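Local coordinates for protein pyruvate kinase (Pyrobaculum aerophilum, PDB 3QTG) that catalyses the last step of glycolysis, transferring the phosphoryl group of phosphoenolpyruvate to ADP to give pyruvate and ATP, at residues A[129-134]-A[138-143]; A[165-168]-A[173-176]. All blocks are in the same frame, centred on the assembly; numbering follows the deposited sequence.

Contact 1 (A[129-134]-A[138-143]); sequences NDVILM and RLRLKV
Ile132 and Val143 make the closest approach between two side chains across this antiparallel hairpin: they meet at about a right angle, and CD1 of Ile132 lies only 3.4 Å from CG2 of Val143, tighter than usual for two methyls. Leu141 and Met134 continue the same apolar face. Met134 brings its CE to 3.8 Å from Leu141 CD2, and Ile151, Ala153 and Ile161 help to cover this side. On the other face lie Val131, Leu133, Arg140 and Lys142, of which Arg140 and Lys142 are partly exposed. Here CG1 of Val131 sits 3.5 Å above one face of the Arg140 guanidinium, offset toward its rim, while NH1 forms a salt bridge to Glu156 and NH2 one to Glu170. At the solvent end Lys142 turns at chi2 (-46°), which brings CD and CE over the Asn129 and Asp130 carbonyls, with CE 3.1 Å from Asn129 O. An alanine here has no CE to lie against Asn129 O, and this would probably leave that carbonyl and CG2 of Val131 less well covered. Six backbone hydrogen bonds join the segments, that from Val143 N to Asp130 O (2.9 Å) being nearly straight at 171°. Where the strands turn, Arg138 and Leu139 both face Met134 in a classic beta bulge. The chemistry thus implies one well-packed aliphatic face and one that mixes buried Val131 and Leu133 with Lys142 and the paired charge of Arg140.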
loop_
_atom_site.group_PDB
_atom_site.type_symbol
_atom_site.label_atom_id
_atom_site.label_comp_id
_atom_site.label_asym_id
_atom_site.label_seq_id
_atom_site.Cartn_x
_atom_site.Cartn_y
_atom_site.Cartn_z
ATOM N N ASN A 129 35.553 -35.968 -7.851
ATOM C CA ASN A 129 34.721 -35.666 -6.666
ATOM C C ASN A 129 33.214 -35.640 -6.890
ATOM O O ASN A 129 32.472 -35.436 -5.938
ATOM C CB ASN A 129 35.178 -34.401 -5.910
ATOM C CG ASN A 129 36.630 -34.479 -5.485
ATOM O OD1 ASN A 129 37.459 -33.668 -5.919
ATOM N ND2 ASN A 129 36.959 -35.477 -4.663
ATOM N N ASP A 130 32.767 -35.882 -8.125
ATOM C CA ASP A 130 31.342 -36.088 -8.381
ATOM C C ASP A 130 30.929 -37.406 -7.783
ATOM O O ASP A 130 31.766 -38.299 -7.625
ATOM C CB ASP A 130 31.032 -36.139 -9.880
ATOM C CG ASP A 130 30.805 -34.772 -10.479
ATOM O OD1 ASP A 130 30.379 -33.848 -9.736
ATOM O OD2 ASP A 130 31.052 -34.623 -11.694
ATOM N N VAL A 131 29.638 -37.536 -7.500
ATOM C CA VAL A 131 29.061 -38.766 -6.964
ATOM C C VAL A 131 28.108 -39.398 -7.998
ATOM O O VAL A 131 27.189 -38.744 -8.521
ATOM C CB VAL A 131 28.315 -38.509 -5.643
ATOM C CG1 VAL A 131 27.660 -39.784 -5.120
ATOM C CG2 VAL A 131 29.278 -37.861 -4.581
ATOM N N ILE A 132 28.355 -40.674 -8.280
ATOM C CA ILE A 132 27.605 -41.429 -9.253
ATOM C C ILE A 132 26.536 -42.226 -8.510
ATOM O O ILE A 132 26.828 -42.849 -7.501
ATOM C CB ILE A 132 28.548 -42.370 -10.032
ATOM C CG1 ILE A 132 29.463 -41.554 -10.956
ATOM C CG2 ILE A 132 27.755 -43.424 -10.817
ATOM C CD1 ILE A 132 30.667 -42.330 -11.358
ATOM N N LEU A 133 25.309 -42.204 -9.012
ATOM C CA LEU A 133 24.185 -42.840 -8.326
ATOM C C LEU A 133 23.584 -43.971 -9.132
ATOM O O LEU A 133 23.179 -43.796 -10.271
ATOM C CB LEU A 133 23.080 -41.816 -8.021
ATOM C CG LEU A 133 23.462 -40.565 -7.234
ATOM C CD1 LEU A 133 22.288 -39.561 -7.273
ATOM C CD2 LEU A 133 23.828 -40.979 -5.804
ATOM N N MET A 134 23.487 -45.118 -8.492
ATOM C CA MET A 134 22.982 -46.313 -9.107
ATOM C C MET A 134 22.026 -46.932 -8.117
ATOM O O MET A 134 22.097 -46.651 -6.920
ATOM C CB MET A 134 24.132 -47.274 -9.371
ATOM C CG MET A 134 25.311 -46.601 -10.066
ATOM S SD MET A 134 25.969 -47.591 -11.389
ATOM C CE MET A 134 27.512 -48.049 -10.661
ATOM N N ARG A 138 20.817 -45.779 -4.032
ATOM C CA ARG A 138 21.274 -46.717 -2.987
ATOM C C ARG A 138 22.743 -47.169 -3.112
ATOM O O ARG A 138 23.317 -47.749 -2.183
ATOM C CB ARG A 138 20.392 -47.971 -2.960
ATOM C CG ARG A 138 18.896 -47.708 -2.732
ATOM C CD ARG A 138 18.161 -48.983 -2.270
ATOM N NE ARG A 138 16.699 -48.802 -2.275
ATOM C CZ ARG A 138 15.976 -48.363 -1.240
ATOM N NH1 ARG A 138 16.554 -48.051 -0.077
ATOM N NH2 ARG A 138 14.657 -48.231 -1.371
ATOM N N LEU A 139 23.333 -46.964 -4.278
ATOM C CA LEU A 139 24.753 -47.231 -4.458
ATOM C C LEU A 139 25.358 -45.924 -4.901
ATOM O O LEU A 139 25.027 -45.417 -5.974
ATOM C CB LEU A 139 24.985 -48.356 -5.482
ATOM C CG LEU A 139 26.416 -48.864 -5.757
ATOM C CD1 LEU A 139 27.280 -49.018 -4.491
ATOM C CD2 LEU A 139 26.390 -50.186 -6.560
ATOM N N ARG A 140 26.202 -45.353 -4.053
ATOM C CA ARG A 140 26.913 -44.133 -4.384
ATOM C C ARG A 140 28.377 -44.469 -4.590
ATOM O O ARG A 140 28.934 -45.312 -3.892
ATOM C CB ARG A 140 26.772 -43.088 -3.280
ATOM C CG ARG A 140 25.349 -42.938 -2.760
ATOM C CD ARG A 140 25.293 -42.118 -1.476
ATOM N NE ARG A 140 25.120 -40.703 -1.796
ATOM C CZ ARG A 140 26.107 -39.832 -1.770
ATOM N NH1 ARG A 140 27.298 -40.241 -1.421
ATOM N NH2 ARG A 140 25.905 -38.566 -2.075
ATOM N N LEU A 141 28.982 -43.815 -5.577
ATOM C CA LEU A 141 30.392 -44.008 -5.871
ATOM C C LEU A 141 31.039 -42.641 -6.028
ATOM O O LEU A 141 30.549 -41.807 -6.785
ATOM C CB LEU A 141 30.629 -44.814 -7.163
ATOM C CG LEU A 141 30.025 -46.118 -7.727
ATOM C CD1 LEU A 141 30.876 -47.412 -7.481
ATOM C CD2 LEU A 141 28.520 -46.324 -7.480
ATOM N N LYS A 142 32.156 -42.443 -5.335
ATOM C CA LYS A 142 32.860 -41.166 -5.338
ATOM C C LYS A 142 33.934 -41.209 -6.433
ATOM O O LYS A 142 34.829 -42.039 -6.377
ATOM C CB LYS A 142 33.544 -40.966 -3.980
ATOM C CG LYS A 142 33.345 -39.633 -3.324
ATOM C CD LYS A 142 33.525 -38.434 -4.230
ATOM C CE LYS A 142 33.120 -37.168 -3.462
ATOM N NZ LYS A 142 34.063 -36.897 -2.339
ATOM N N VAL A 143 33.855 -40.309 -7.406
ATOM C CA VAL A 143 34.812 -40.265 -8.527
ATOM C C VAL A 143 36.219 -39.751 -8.127
ATOM O O VAL A 143 36.390 -38.625 -7.659
ATOM C CB VAL A 143 34.247 -39.473 -9.731
ATOM C CG1 VAL A 143 35.228 -39.462 -10.910
ATOM C CG2 VAL A 143 32.896 -40.051 -10.159
#

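Contact 2 (A[165-168]-A[173-176]); sequences KAIV and DYDI
Tyr174 reaches from the loop 173-176 to the strand at Ile167 with a single hydrogen bond at the end of its ring. Its CB points toward residues 165-168, and CG stands anti to the carbonyl carbon (chi1 -60°), which sends the ring out from the loop backbone. CB, CG, CD1 and CD2, and also CE1 on the far side of the ring, meet nothing in 165-168; Phe122 and Ala125 of helix 120-125 and Ile86 pack against the tyrosine. Farther out the strand comes into range: CE2 lies 3.4 Å from Ile167 O, and CZ is 3.5 Å from that same oxygen. At the tip, the OH donates to Ile167 O over a short 2.6 Å. The acceptor lies at the ring's edge, in its plane, but the hydroxyl stands above the carbonyl plane, 55° out of it, with a C=O...O angle of 108°, and so is not on a lone pair. The hydroxyl also comes within 3.3 Å of Val168 CA. Ile167 turns its own side chain the other way, onto Ile132 and Met134. Next to Tyr174, Asp175 is the centre of an inverse gamma turn, while OD1 and OD2 of Asp173 hydrogen-bond to Thr233 OG1 and Gly235 N respectively. Such a tyrosine-to-carbonyl bond ties the chain leaving strand 167-169 of the mixed beta sheet back onto it, in the lid-like B domain characteristic of pyruvate kinases.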
loop_
_atom_site.group_PDB
_atom_site.type_symbol
_atom_site.label_atom_id
_atom_site.label_comp_id
_atom_site.label_asym_id
_atom_site.label_seq_id
_atom_site.Cartn_x
_atom_site.Cartn_y
_atom_site.Cartn_z
ATOM N N LYS A 165 20.634 -51.230 -15.802
ATOM C CA LYS A 165 20.288 -50.311 -14.689
ATOM C C LYS A 165 20.725 -48.883 -15.018
ATOM O O LYS A 165 21.801 -48.676 -15.580
ATOM C CB LYS A 165 20.945 -50.735 -13.364
ATOM C CG LYS A 165 20.629 -52.157 -12.849
ATOM C CD LYS A 165 19.243 -52.273 -12.197
ATOM C CE LYS A 165 19.200 -53.478 -11.232
ATOM N NZ LYS A 165 18.042 -53.480 -10.272
ATOM N N ALA A 166 19.914 -47.911 -14.606
ATOM C CA ALA A 166 20.150 -46.492 -14.845
ATOM C C ALA A 166 21.248 -45.843 -13.965
ATOM O O ALA A 166 21.503 -46.271 -12.837
ATOM C CB ALA A 166 18.832 -45.726 -14.681
ATOM N N ILE A 167 21.881 -44.796 -14.490
ATOM C CA ILE A 167 23.027 -44.160 -13.834
ATOM C C ILE A 167 22.807 -42.670 -13.899
ATOM O O ILE A 167 22.507 -42.117 -14.956
ATOM C CB ILE A 167 24.388 -44.500 -14.532
ATOM C CG1 ILE A 167 24.541 -45.994 -14.809
ATOM C CG2 ILE A 167 25.585 -44.020 -13.717
ATOM C CD1 ILE A 167 25.651 -46.290 -15.857
ATOM N N VAL A 168 22.924 -42.027 -12.745
ATOM C CA VAL A 168 22.724 -40.587 -12.621
ATOM C C VAL A 168 23.952 -40.003 -11.921
ATOM O O VAL A 168 24.551 -40.670 -11.098
ATOM C CB VAL A 168 21.395 -40.297 -11.859
ATOM C CG1 VAL A 168 21.277 -38.816 -11.443
ATOM C CG2 VAL A 168 20.186 -40.733 -12.725
ATOM N N ASP A 173 23.701 -32.645 -15.123
ATOM C CA ASP A 173 22.814 -32.976 -16.227
ATOM C C ASP A 173 23.584 -33.597 -17.386
ATOM O O ASP A 173 24.707 -33.190 -17.687
ATOM C CB ASP A 173 22.127 -31.711 -16.734
ATOM C CG ASP A 173 21.153 -31.134 -15.734
ATOM O OD1 ASP A 173 19.981 -30.933 -16.135
ATOM O OD2 ASP A 173 21.548 -30.890 -14.565
ATOM N N TYR A 174 22.971 -34.572 -18.039
ATOM C CA TYR A 174 23.523 -35.115 -19.271
ATOM C C TYR A 174 23.145 -34.311 -20.532
ATOM O O TYR A 174 21.972 -34.022 -20.768
ATOM C CB TYR A 174 23.056 -36.549 -19.463
ATOM C CG TYR A 174 23.432 -37.536 -18.380
ATOM C CD1 TYR A 174 24.739 -37.611 -17.866
ATOM C CD2 TYR A 174 22.485 -38.432 -17.906
ATOM C CE1 TYR A 174 25.061 -38.552 -16.873
ATOM C CE2 TYR A 174 22.791 -39.358 -16.941
ATOM C CZ TYR A 174 24.080 -39.425 -16.439
ATOM O OH TYR A 174 24.347 -40.369 -15.487
ATOM N N ASP A 175 24.128 -34.002 -21.368
ATOM C CA ASP A 175 23.854 -33.352 -22.642
ATOM C C ASP A 175 23.452 -34.376 -23.718
ATOM O O ASP A 175 24.257 -34.770 -24.563
ATOM C CB ASP A 175 25.065 -32.521 -23.077
ATOM C CG ASP A 175 24.843 -31.802 -24.396
ATOM O OD1 ASP A 175 23.676 -31.597 -24.800
ATOM O OD2 ASP A 175 25.851 -31.435 -25.040
ATOM N N ILE A 176 22.195 -34.806 -23.681
ATOM C CA ILE A 176 21.691 -35.785 -24.646
ATOM C C ILE A 176 20.628 -35.185 -25.592
ATOM O O ILE A 176 19.621 -34.620 -25.137
ATOM C CB ILE A 176 21.120 -37.046 -23.945
ATOM C CG1 ILE A 176 22.223 -37.802 -23.195
ATOM C CG2 ILE A 176 20.470 -37.977 -24.957
ATOM C CD1 ILE A 176 21.685 -38.763 -22.131
#

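Contacts 1 and 2 follow one another along the chain, the hairpin 129-143 closing before 165-176 begins, and their centres are 13 Å apart. They meet in one mixed sheet, where strands 131-134 and 167-169 are antiparallel neighbours: Leu133 N lies 2.7 Å from Val168 O, a probable hydrogen bond, and Ile132 CG2 packs on Ile167 CG2 at 3.7 Å. Contact 1 thus supplies the strand pair, and contact 2 fastens the outgoing loop to strand 167-169 beside it. This sheet is separate from the eight-stranded barrel; the chain re-enters the barrel domain with helix 181-190 and strand 199-202. Lys165, which probably binds ATP, precedes strand 167-169, so both contacts lie close to the probable nucleotide site.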